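Local coordinates for glycoside hydrolase family 81 (PDB 6FOP), which probably hydrolyses beta-1,3-glucans such as laminarin, contributing to glucan breakdown by the cellulosome of a thermophilic bacterium, at residues P310-T314 with D657-L661; V447-I451 with I504-G508; I451-W457 with T515-L519; S665-T670 with K694-D700; S691-K695 with T705-H709. All blocks are in the same frame, centred on the assembly; numbering follows the deposited sequence.

Interaction 1 of 5, residues P310-T314 with D657-L661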
# COMPACT_ATOMS: atom_id res chain seq x y z
N PRO A 310 -8.91 26.46 0.45
CA PRO A 310 -8.81 27.93 0.42
C PRO A 310 -9.65 28.58 1.53
O PRO A 310 -10.31 27.89 2.31
CB PRO A 310 -9.36 28.28 -0.96
CG PRO A 310 -10.36 27.25 -1.22
CD PRO A 310 -9.78 25.97 -0.65
N ASP A 311 -9.59 29.91 1.60
CA ASP A 311 -10.36 30.68 2.59
C ASP A 311 -11.69 31.07 1.99
O ASP A 311 -11.90 32.22 1.64
CB ASP A 311 -9.56 31.90 3.04
CG ASP A 311 -10.26 32.70 4.10
OD1 ASP A 311 -11.24 32.24 4.72
OD2 ASP A 311 -9.78 33.82 4.34
N LYS A 312 -12.59 30.11 1.88
CA LYS A 312 -13.90 30.32 1.26
C LYS A 312 -15.08 29.88 2.11
O LYS A 312 -16.21 29.92 1.67
CB LYS A 312 -13.97 29.67 -0.13
CG LYS A 312 -12.99 30.26 -1.12
CD LYS A 312 -13.35 31.71 -1.49
CE LYS A 312 -12.28 32.28 -2.40
NZ LYS A 312 -12.49 33.73 -2.72
N GLY A 313 -14.83 29.52 3.36
CA GLY A 313 -15.86 28.90 4.18
C GLY A 313 -16.88 29.84 4.78
O GLY A 313 -16.64 31.04 4.92
N THR A 314 -18.00 29.25 5.20
CA THR A 314 -19.08 29.95 5.88
C THR A 314 -18.86 30.11 7.39
O THR A 314 -19.81 30.42 8.12
CB THR A 314 -20.40 29.22 5.65
OG1 THR A 314 -20.31 27.90 6.18
CG2 THR A 314 -20.77 29.14 4.17
N ASP A 657 -19.23 23.50 2.79
CA ASP A 657 -20.52 24.19 2.84
C ASP A 657 -20.64 25.29 1.77
O ASP A 657 -21.70 25.44 1.14
CB ASP A 657 -20.73 24.76 4.26
CG ASP A 657 -22.13 25.29 4.50
OD1 ASP A 657 -23.15 24.72 4.02
OD2 ASP A 657 -22.23 26.29 5.21
N SER A 658 -19.53 26.00 1.52
CA SER A 658 -19.48 27.06 0.55
C SER A 658 -19.18 26.59 -0.88
O SER A 658 -19.83 27.01 -1.85
CB SER A 658 -18.38 28.04 0.99
OG SER A 658 -18.26 29.06 0.07
N LEU A 659 -18.16 25.74 -0.99
CA LEU A 659 -17.62 25.30 -2.30
C LEU A 659 -18.46 24.23 -2.96
O LEU A 659 -18.51 24.16 -4.20
CB LEU A 659 -16.21 24.74 -2.11
CG LEU A 659 -15.11 25.67 -1.56
CD1 LEU A 659 -13.90 24.84 -1.10
CD2 LEU A 659 -14.64 26.65 -2.59
N GLY A 660 -19.11 23.39 -2.16
CA GLY A 660 -19.74 22.18 -2.67
C GLY A 660 -18.86 20.95 -2.51
O GLY A 660 -17.81 20.99 -1.88
N LEU A 661 -19.34 19.85 -3.06
CA LEU A 661 -18.69 18.58 -2.97
C LEU A 661 -17.64 18.42 -4.06
O LEU A 661 -17.76 18.99 -5.15
CB LEU A 661 -19.74 17.47 -3.09
CG LEU A 661 -20.92 17.52 -2.09
CD1 LEU A 661 -21.79 16.29 -2.24
CD2 LEU A 661 -20.38 17.63 -0.66
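The carboxylate of D657 meets T314 through the OD2 lone pair that faces away from OD1, and T314 OG1 donates to D657 OD2 over 2.7 Å. The other flat acceptor, the K312 carbonyl, is approached somewhat out of its plane: in one of its two conformers, S658 OG donates to K312 O at 2.7 Å, tilted 25° out of the carbonyl plane. With chi1 at 61°, T314 OG1 is lodged between its own backbone N and carbonyl carbon; its methyl then lies beside the acid too, T314 CG2 being 3.4 Å from D657 OD2. Threonine suits the place because its hydroxyl bonds the acid while its methyl packs on S658, with T314 CG2 4.1 Å from S658 CB. T314 OG1 has a further partner in NZ of K631, which belongs to one of the magnesium sites. These bonds fasten a loop leading into helix 317-329 to the last turn of helix 646-659, joining the two ends of the predominantly helical part of the chain. Toward the start of the loop the contact turns apolar. K312 uses only the base of its chain, with K312 CB 4.0 Å from L659 CD2, while P310 CG lies 4.3 Å from L659 CD1, so that the two methyls of one leucine serve two residues of the loop. P310 and K312 also rest on V713 of strand 710-715.

Interaction 2 of 5, residues V447-I451 with I504-G508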
# COMPACT_ATOMS: atom_id res chain seq x y z
N VAL A 447 15.08 14.87 4.61
CA VAL A 447 13.72 14.62 4.18
C VAL A 447 13.68 13.49 3.15
O VAL A 447 12.86 12.55 3.22
CB VAL A 447 13.04 15.88 3.62
CG1 VAL A 447 11.68 15.58 3.01
CG2 VAL A 447 12.89 16.94 4.72
N GLU A 448 14.61 13.56 2.20
CA GLU A 448 14.57 12.58 1.11
C GLU A 448 15.01 11.20 1.59
O GLU A 448 14.56 10.21 1.03
CB GLU A 448 15.28 13.14 -0.13
CG GLU A 448 14.40 14.24 -0.72
CD GLU A 448 15.00 15.08 -1.83
OE1 GLU A 448 16.11 14.78 -2.34
OE2 GLU A 448 14.32 16.04 -2.18
N LEU A 449 15.80 11.12 2.67
CA LEU A 449 16.10 9.81 3.27
C LEU A 449 14.85 9.16 3.90
O LEU A 449 14.67 7.94 3.81
CB LEU A 449 17.25 9.90 4.27
CG LEU A 449 18.67 10.11 3.75
CD1 LEU A 449 19.63 9.95 4.91
CD2 LEU A 449 19.06 9.11 2.70
N LEU A 450 13.97 9.96 4.52
CA LEU A 450 12.69 9.41 5.02
C LEU A 450 11.85 8.92 3.86
O LEU A 450 11.22 7.85 3.96
CB LEU A 450 11.87 10.44 5.85
CG LEU A 450 12.21 10.50 7.33
CD1 LEU A 450 13.62 10.94 7.61
CD2 LEU A 450 11.20 11.40 8.05
N ILE A 451 11.81 9.67 2.76
CA ILE A 451 11.09 9.22 1.57
C ILE A 451 11.67 7.87 1.08
O ILE A 451 10.91 6.94 0.80
CB ILE A 451 11.11 10.25 0.42
CG1 ILE A 451 10.47 11.57 0.89
CG2 ILE A 451 10.39 9.69 -0.82
CD1 ILE A 451 10.51 12.68 -0.14
N ILE A 504 4.45 13.31 -0.25
CA ILE A 504 5.48 13.15 -1.28
C ILE A 504 5.15 13.98 -2.53
O ILE A 504 6.04 14.63 -3.12
CB ILE A 504 5.69 11.67 -1.60
CG1 ILE A 504 6.35 10.97 -0.40
CG2 ILE A 504 6.59 11.50 -2.80
CD1 ILE A 504 6.49 9.48 -0.55
N ILE A 505 3.89 13.99 -2.93
CA ILE A 505 3.48 14.84 -4.07
C ILE A 505 3.83 16.30 -3.78
O ILE A 505 4.46 17.00 -4.60
CB ILE A 505 1.97 14.74 -4.37
CG1 ILE A 505 1.57 13.31 -4.76
CG2 ILE A 505 1.55 15.73 -5.45
CD1 ILE A 505 0.08 13.10 -4.95
N LEU A 506 3.42 16.76 -2.60
CA LEU A 506 3.66 18.16 -2.24
C LEU A 506 5.13 18.48 -2.15
O LEU A 506 5.56 19.53 -2.63
CB LEU A 506 2.98 18.53 -0.93
CG LEU A 506 1.45 18.49 -0.84
CD1 LEU A 506 0.95 18.83 0.58
CD2 LEU A 506 0.83 19.42 -1.89
N TRP A 507 5.92 17.59 -1.54
CA TRP A 507 7.36 17.81 -1.46
C TRP A 507 8.01 17.91 -2.83
O TRP A 507 8.79 18.80 -3.11
CB TRP A 507 8.01 16.67 -0.66
CG TRP A 507 9.49 16.80 -0.60
CD1 TRP A 507 10.40 16.17 -1.40
CD2 TRP A 507 10.25 17.63 0.27
NE1 TRP A 507 11.67 16.56 -1.09
CE2 TRP A 507 11.62 17.47 -0.08
CE3 TRP A 507 9.93 18.52 1.31
CZ2 TRP A 507 12.65 18.12 0.60
CZ3 TRP A 507 10.94 19.17 1.96
CH2 TRP A 507 12.29 18.97 1.60
N GLY A 508 7.68 16.96 -3.70
CA GLY A 508 8.23 16.96 -5.04
C GLY A 508 7.87 18.19 -5.82
O GLY A 508 8.72 18.82 -6.44
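Between V447 and W507 the contact is a CH-pi interaction: V447 CG1 stands 3.5 Å from the centroid of the indole six-membered ring and 5° off its normal, centred over one face. V447 CG1 lies anti to its own nitrogen (chi1 173°), which directs this methyl at the ring. A single hydrogen bond uses the ring's edge. W507 NE1 donates to E448 OE2, in one of the acid's two conformers, at 2.9 Å with an N-H...O angle of 164°; the oxygen accepts on its anti lone pair and lies in the indole plane, although the carboxylate stands nearly perpendicular to the ring. Apolar contacts finish the interface, with I451 CD1 3.7 Å from W507 CD1 and I451 CG2 3.9 Å from I504 CD1. The large, extended tryptophan suits the roughly antiparallel but markedly crossed helices 440-455 and 494-511, whose local axes come no closer than 12.0 Å. In this family such helices probably build an (alpha/alpha)6 barrel. The other carboxylate oxygen, E448 OE1, forms a salt bridge with R440. In that conformer one buried acid is shared by an arginine and an indole N-H, which probably favours its ionised form and helps fix the ring's rotation.

Interaction 3 of 5, residues I451-W457 with T515-L519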
# COMPACT_ATOMS: atom_id res chain seq x y z
N ILE A 451 11.81 9.67 2.76
CA ILE A 451 11.09 9.22 1.57
C ILE A 451 11.67 7.87 1.08
O ILE A 451 10.91 6.94 0.80
CB ILE A 451 11.11 10.25 0.42
CG1 ILE A 451 10.47 11.57 0.89
CG2 ILE A 451 10.39 9.69 -0.82
CD1 ILE A 451 10.51 12.68 -0.14
N LYS A 452 12.99 7.78 1.02
CA LYS A 452 13.64 6.56 0.56
C LYS A 452 13.41 5.40 1.51
O LYS A 452 13.29 4.25 1.05
CB LYS A 452 15.14 6.74 0.28
CG LYS A 452 15.41 7.56 -0.95
CD LYS A 452 16.90 7.82 -1.12
CE LYS A 452 17.23 8.29 -2.52
NZ LYS A 452 17.24 7.17 -3.49
N ASP A 453 13.35 5.63 2.82
CA ASP A 453 13.07 4.52 3.69
C ASP A 453 11.71 3.88 3.38
O ASP A 453 11.60 2.66 3.37
CB ASP A 453 13.12 4.91 5.17
CG ASP A 453 12.87 3.72 6.08
OD1 ASP A 453 13.77 2.84 6.19
OD2 ASP A 453 11.76 3.66 6.65
N ILE A 454 10.67 4.69 3.11
CA ILE A 454 9.33 4.15 2.93
C ILE A 454 8.94 3.88 1.48
O ILE A 454 8.06 3.06 1.24
CB ILE A 454 8.26 5.03 3.59
CG1 ILE A 454 8.11 6.42 2.90
CG2 ILE A 454 8.57 5.15 5.08
CD1 ILE A 454 6.98 7.25 3.49
N ALA A 455 9.63 4.52 0.54
CA ALA A 455 9.21 4.60 -0.86
C ALA A 455 10.39 4.91 -1.79
O ALA A 455 10.28 5.71 -2.69
CB ALA A 455 8.09 5.61 -1.02
N ASN A 456 11.51 4.20 -1.60
CA ASN A 456 12.66 4.39 -2.47
C ASN A 456 12.26 4.02 -3.92
O ASN A 456 11.74 2.93 -4.17
CB ASN A 456 13.85 3.56 -2.02
CG ASN A 456 15.10 3.81 -2.85
OD1 ASN A 456 15.24 4.83 -3.52
ND2 ASN A 456 15.98 2.82 -2.85
N TRP A 457 12.53 4.92 -4.84
CA TRP A 457 12.20 4.79 -6.28
C TRP A 457 13.42 4.37 -7.11
O TRP A 457 13.27 4.11 -8.30
CB TRP A 457 11.68 6.14 -6.80
CG TRP A 457 12.72 7.22 -6.75
CD1 TRP A 457 13.58 7.56 -7.74
CD2 TRP A 457 13.06 8.04 -5.63
NE1 TRP A 457 14.41 8.56 -7.34
CE2 TRP A 457 14.12 8.87 -6.04
CE3 TRP A 457 12.55 8.18 -4.32
CZ2 TRP A 457 14.70 9.82 -5.19
CZ3 TRP A 457 13.13 9.10 -3.49
CH2 TRP A 457 14.19 9.91 -3.92
N THR A 515 10.70 13.70 -10.43
CA THR A 515 10.80 12.26 -10.12
C THR A 515 10.07 11.95 -8.81
O THR A 515 9.29 11.00 -8.72
CB THR A 515 12.27 11.81 -10.03
OG1 THR A 515 12.92 12.02 -11.28
CG2 THR A 515 12.38 10.35 -9.65
N ILE A 516 10.35 12.74 -7.78
CA ILE A 516 9.72 12.50 -6.49
C ILE A 516 8.23 12.83 -6.56
O ILE A 516 7.40 12.09 -6.04
CB ILE A 516 10.43 13.25 -5.35
CG1 ILE A 516 11.85 12.70 -5.18
CG2 ILE A 516 9.62 13.16 -4.06
CD1 ILE A 516 12.67 13.37 -4.09
N ARG A 517 7.88 13.93 -7.22
CA ARG A 517 6.47 14.25 -7.36
C ARG A 517 5.68 13.11 -8.03
O ARG A 517 4.64 12.71 -7.56
CB ARG A 517 6.27 15.53 -8.17
CG ARG A 517 4.82 15.91 -8.28
CD ARG A 517 4.62 16.88 -9.40
NE ARG A 517 4.94 16.28 -10.69
CZ ARG A 517 5.03 16.97 -11.82
NH1 ARG A 517 4.86 18.28 -11.82
NH2 ARG A 517 5.32 16.35 -12.96
N ASP A 518 6.24 12.59 -9.12
CA ASP A 518 5.52 11.59 -9.91
C ASP A 518 5.44 10.27 -9.17
O ASP A 518 4.44 9.56 -9.31
CB ASP A 518 6.21 11.41 -11.26
CG ASP A 518 6.06 12.64 -12.18
OD1 ASP A 518 5.38 13.62 -11.81
OD2 ASP A 518 6.64 12.59 -13.28
N LEU A 519 6.46 9.96 -8.36
CA LEU A 519 6.41 8.84 -7.41
C LEU A 519 5.19 9.00 -6.50
O LEU A 519 4.41 8.06 -6.29
CB LEU A 519 7.69 8.80 -6.58
CG LEU A 519 7.71 7.92 -5.32
CD1 LEU A 519 7.67 6.44 -5.67
CD2 LEU A 519 8.90 8.25 -4.44
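Across the W457 ring from I516 sits the ammonium group of K452, which two polar partners grip: K452 NZ donates to N456 OD1 at 3.1 Å, from above the plane of that amide, and forms a salt bridge with D461. It lies 4.0 Å above the indole plane, offset toward the rim. The other face receives I516, whose CG1 makes a CH-pi contact 4.1 Å from the centroid of the six-membered ring, while I516 CD1 touches W457 CH2. A flat, wide indole suits this place between a charged chain and an aliphatic one. W457 has chi1 at 64°, which places CG between the backbone N and carbonyl carbon and swings the ring toward helix 514-534. The local axes of helices 440-455 and 514-534 lie 12.8 Å apart at an angle of 36°, and W457, after A455, reaches across toward the second helix. Both helices belong to the helical domain, probably an (alpha/alpha)6 barrel as in other family 81 enzymes. T515 uses its methyl rather than its hydroxyl, T515 CG2 being 3.6 Å from W457 NE1. L519 comes in at about a right angle to W457, and one methyl serves both backbone and ring: L519 CD2 is 3.4 Å from A455 O and 3.7 Å from W457 CE3. One turn before A455, I451 puts CD1 4.0 Å from I516 CG2.

Interaction 4 of 5, residues S665-T670 with K694-D700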
# COMPACT_ATOMS: atom_id res chain seq x y z
N SER A 665 -15.51 14.58 -12.19
CA SER A 665 -15.76 14.47 -13.62
C SER A 665 -14.94 15.47 -14.45
O SER A 665 -15.10 15.54 -15.67
CB SER A 665 -17.25 14.66 -13.92
OG SER A 665 -17.64 15.99 -13.75
N VAL A 666 -14.10 16.25 -13.78
CA VAL A 666 -13.29 17.30 -14.42
C VAL A 666 -11.85 17.15 -13.97
O VAL A 666 -11.58 17.09 -12.76
CB VAL A 666 -13.74 18.71 -13.99
CG1 VAL A 666 -12.96 19.81 -14.73
CG2 VAL A 666 -15.20 18.90 -14.21
N THR A 667 -10.92 17.19 -14.92
CA THR A 667 -9.49 17.19 -14.61
C THR A 667 -8.82 18.46 -15.13
O THR A 667 -9.44 19.26 -15.82
CB THR A 667 -8.82 15.92 -15.13
OG1 THR A 667 -9.05 15.80 -16.53
CG2 THR A 667 -9.39 14.69 -14.41
N ALA A 668 -7.54 18.60 -14.82
CA ALA A 668 -6.77 19.78 -15.19
C ALA A 668 -5.34 19.41 -15.49
O ALA A 668 -4.82 18.40 -14.99
CB ALA A 668 -6.80 20.84 -14.08
N ASP A 669 -4.69 20.27 -16.28
CA ASP A 669 -3.31 20.08 -16.72
C ASP A 669 -2.25 20.63 -15.75
O ASP A 669 -1.27 21.27 -16.14
CB ASP A 669 -3.11 20.61 -18.14
CG ASP A 669 -3.29 22.11 -18.27
OD1 ASP A 669 -3.66 22.80 -17.29
OD2 ASP A 669 -3.10 22.58 -19.41
N THR A 670 -2.45 20.35 -14.46
CA THR A 670 -1.54 20.79 -13.41
C THR A 670 -1.62 19.80 -12.24
O THR A 670 -2.62 19.12 -12.11
CB THR A 670 -1.87 22.25 -12.98
OG1 THR A 670 -0.74 22.88 -12.41
CG2 THR A 670 -3.05 22.30 -12.04
N LYS A 694 1.32 30.24 -14.16
CA LYS A 694 0.81 29.05 -14.86
C LYS A 694 -0.52 29.37 -15.49
O LYS A 694 -1.34 30.09 -14.90
CB LYS A 694 0.58 27.88 -13.89
CG LYS A 694 1.78 27.05 -13.52
CD LYS A 694 1.34 25.93 -12.59
CE LYS A 694 2.53 25.13 -12.07
NZ LYS A 694 3.22 24.45 -13.22
N LYS A 695 -0.74 28.86 -16.69
CA LYS A 695 -2.07 28.81 -17.27
C LYS A 695 -2.57 27.39 -17.08
O LYS A 695 -1.95 26.44 -17.58
CB LYS A 695 -2.05 29.14 -18.75
CG LYS A 695 -3.42 29.09 -19.39
CD LYS A 695 -3.33 29.16 -20.92
CE LYS A 695 -3.47 30.56 -21.44
NZ LYS A 695 -3.65 30.49 -22.92
N VAL A 696 -3.67 27.25 -16.36
CA VAL A 696 -4.28 25.94 -16.04
C VAL A 696 -5.59 25.83 -16.78
O VAL A 696 -6.47 26.71 -16.66
CB VAL A 696 -4.48 25.76 -14.52
CG1 VAL A 696 -5.14 24.41 -14.24
CG2 VAL A 696 -3.15 25.92 -13.80
N THR A 697 -5.73 24.74 -17.53
CA THR A 697 -6.91 24.46 -18.32
C THR A 697 -7.58 23.21 -17.81
O THR A 697 -6.91 22.19 -17.63
CB THR A 697 -6.56 24.32 -19.81
OG1 THR A 697 -5.87 25.51 -20.25
CG2 THR A 697 -7.79 24.12 -20.66
N PHE A 698 -8.89 23.29 -17.58
CA PHE A 698 -9.70 22.17 -17.10
C PHE A 698 -10.42 21.52 -18.27
O PHE A 698 -10.64 22.14 -19.32
CB PHE A 698 -10.71 22.63 -16.04
CG PHE A 698 -10.06 23.13 -14.76
CD1 PHE A 698 -9.53 24.43 -14.68
CD2 PHE A 698 -9.99 22.32 -13.64
CE1 PHE A 698 -8.92 24.86 -13.52
CE2 PHE A 698 -9.40 22.76 -12.48
CZ PHE A 698 -8.85 24.05 -12.43
N SER A 699 -10.84 20.27 -18.06
CA SER A 699 -11.45 19.49 -19.14
C SER A 699 -12.82 19.99 -19.59
O SER A 699 -13.32 19.63 -20.67
CB SER A 699 -11.55 18.00 -18.75
OG SER A 699 -12.36 17.81 -17.60
N ASP A 700 -13.45 20.83 -18.75
CA ASP A 700 -14.70 21.49 -19.12
C ASP A 700 -14.51 22.87 -19.78
O ASP A 700 -15.49 23.56 -20.04
CB ASP A 700 -15.65 21.58 -17.91
CG ASP A 700 -15.11 22.46 -16.79
OD1 ASP A 700 -14.03 23.08 -16.98
OD2 ASP A 700 -15.78 22.51 -15.74
O HOH W 1 -15.02 17.34 -18.09
O HOH W 2 -3.16 25.22 -19.73
O HOH W 3 1.00 23.08 -14.52
O HOH W 4 -0.87 24.11 -16.39
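A668 and F698 pair in a single beta bridge, through which the loop 665-670 runs roughly antiparallel to strand 694-697 and its continuation. On the apolar side, A668 CB lies over one face of the F698 ring, 3.9 Å from its centroid, in a CH-pi contact, and V666 CG1 stands at the ring's edge. Alanine's methyl is small enough to lie against the phenyl face beside the bridged backbones. The backbone pairing is supplemented by side chains. S699 N donates to T667 O at 2.8 Å, but the return bond ends on a hydroxyl, T667 N donating to S699 OG at 3.1 Å. At the other end D669 N donates to T697 O over 3.2 Å, and T697 N answers into a carboxylate rather than a carbonyl. D669 centres an inverse gamma turn with a weak bond from T670 N to A668 O; its CG, at chi1 65°, lies between the backbone N and carbonyl carbon, and from there the short acid reaches T697 N. T670 turns its methyl to V696 beyond the turn, with T670 CG2 3.7 Å from V696 CG1. In the next shell a water bridges D669 OD2, K695 O and T697 OG1. Y684 packs edge-to-face with F698, and D700, beside V666, is held by R682 and Y684 of strand 681-688. The bond from T697 N to D669 OD1 is 2.8 Å long and nearly straight at 171°, yet it meets the oxygen from above the carboxylate plane.

Interaction 5 of 5, residues S691-K695 with T705-H709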
# COMPACT_ATOMS: atom_id res chain seq x y z
N SER A 691 7.84 29.05 -9.55
CA SER A 691 8.22 30.46 -9.56
C SER A 691 7.78 31.22 -10.80
O SER A 691 8.13 32.40 -10.93
CB SER A 691 9.74 30.57 -9.38
OG SER A 691 10.08 30.15 -8.08
N SER A 692 7.03 30.58 -11.69
CA SER A 692 6.46 31.24 -12.88
C SER A 692 4.94 31.15 -12.83
O SER A 692 4.38 30.17 -12.33
CB SER A 692 6.92 30.52 -14.16
OG SER A 692 8.33 30.44 -14.23
N ALA A 693 4.27 32.15 -13.40
CA ALA A 693 2.82 32.06 -13.62
C ALA A 693 2.47 30.84 -14.47
O ALA A 693 3.24 30.45 -15.35
CB ALA A 693 2.31 33.31 -14.29
N LYS A 694 1.32 30.24 -14.16
CA LYS A 694 0.81 29.05 -14.86
C LYS A 694 -0.52 29.37 -15.49
O LYS A 694 -1.34 30.09 -14.90
CB LYS A 694 0.58 27.88 -13.89
CG LYS A 694 1.78 27.05 -13.52
CD LYS A 694 1.34 25.93 -12.59
CE LYS A 694 2.53 25.13 -12.07
NZ LYS A 694 3.22 24.45 -13.22
N LYS A 695 -0.74 28.86 -16.69
CA LYS A 695 -2.07 28.81 -17.27
C LYS A 695 -2.57 27.39 -17.08
O LYS A 695 -1.95 26.44 -17.58
CB LYS A 695 -2.05 29.14 -18.75
CG LYS A 695 -3.42 29.09 -19.39
CD LYS A 695 -3.33 29.16 -20.92
CE LYS A 695 -3.47 30.56 -21.44
NZ LYS A 695 -3.65 30.49 -22.92
N THR A 705 -5.34 31.67 -14.90
CA THR A 705 -3.95 32.03 -14.83
C THR A 705 -3.64 32.29 -13.36
O THR A 705 -4.34 33.06 -12.71
CB THR A 705 -3.63 33.25 -15.70
OG1 THR A 705 -3.94 32.94 -17.06
CG2 THR A 705 -2.15 33.61 -15.59
N VAL A 706 -2.60 31.65 -12.86
CA VAL A 706 -2.28 31.61 -11.44
C VAL A 706 -0.85 32.07 -11.25
O VAL A 706 0.08 31.51 -11.84
CB VAL A 706 -2.45 30.19 -10.86
CG1 VAL A 706 -2.25 30.21 -9.34
CG2 VAL A 706 -3.83 29.66 -11.25
N GLY A 707 -0.67 33.08 -10.41
CA GLY A 707 0.65 33.60 -10.17
C GLY A 707 1.56 32.64 -9.41
O GLY A 707 1.10 31.68 -8.81
N PRO A 708 2.87 32.88 -9.46
CA PRO A 708 3.82 32.04 -8.74
C PRO A 708 3.56 31.95 -7.24
O PRO A 708 3.12 32.93 -6.63
CB PRO A 708 5.17 32.71 -9.02
CG PRO A 708 4.84 34.11 -9.34
CD PRO A 708 3.52 34.08 -10.03
N HIS A 709 3.77 30.77 -6.67
CA HIS A 709 3.66 30.55 -5.22
C HIS A 709 2.35 31.11 -4.67
O HIS A 709 2.35 31.85 -3.70
CB HIS A 709 4.87 31.12 -4.49
CG HIS A 709 6.16 30.58 -5.00
ND1 HIS A 709 6.51 29.25 -4.88
CD2 HIS A 709 7.16 31.17 -5.70
CE1 HIS A 709 7.69 29.06 -5.44
NE2 HIS A 709 8.10 30.20 -5.95
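K694 and V706 form an antiparallel hydrogen-bonded pair in which each residue satisfies the other's amide and carbonyl. K694 N donates to V706 O at 2.9 Å, and V706 N returns the bond to K694 O over the same 2.9 Å, with N-H...O angles of 167° and 163°. Each carbonyl also takes a weaker CA-H...O contact, A693 CA lying 3.3 Å from V706 O and T705 CA 3.3 Å from K694 O. V706 O has another donor in N688 ND2, which also bonds S692 O, so one asparagine amide of strand 681-688 ties down two carbonyls of the hairpin's open end. Next to this pair, K695 faces T705 in a non-hydrogen-bonded pair. The beta hairpin of strands 694-697 and 703-706 then gives way to loops. Beyond G707, P708 has no amide hydrogen to donate, and its ring packs on the backbone, P708 CB being 3.5 Å from S691 C. H709 restores a polar link. With chi1 at -55° its imidazole turns back toward the other segment, and H709 NE2 meets S691 OG at 2.9 Å near the ring plane; serine and histidine suit each other here because either can donate. The H709 backbone is bonded to S690 as well. Paired main-chain bonds hold the strand part, while the exposed end adds a serine-histidine bond in which NE2 would probably donate if the imidazole were protonated.

Overall arrangement
From the N terminus, the chain first enters interaction 1 at residues 310-314 and returns to it only at 657-661, closing a loop of more than 340 residues that contains most of the helical domain. Interactions 2 and 3 lie inside that loop. Both open on helix 440-455, sharing I451, and they close on the successive helices 494-511 and 514-534; their segments alternate along the chain, so they cross. After interaction 1 has closed, interaction 4 opens at 665-670 and closes at 694-700, with strands 673-678 and 681-688 between. Interaction 5 starts on that same strand 694-697 and closes at 705-709, completing the hairpin, so the last two contacts organise the C-terminal beta region.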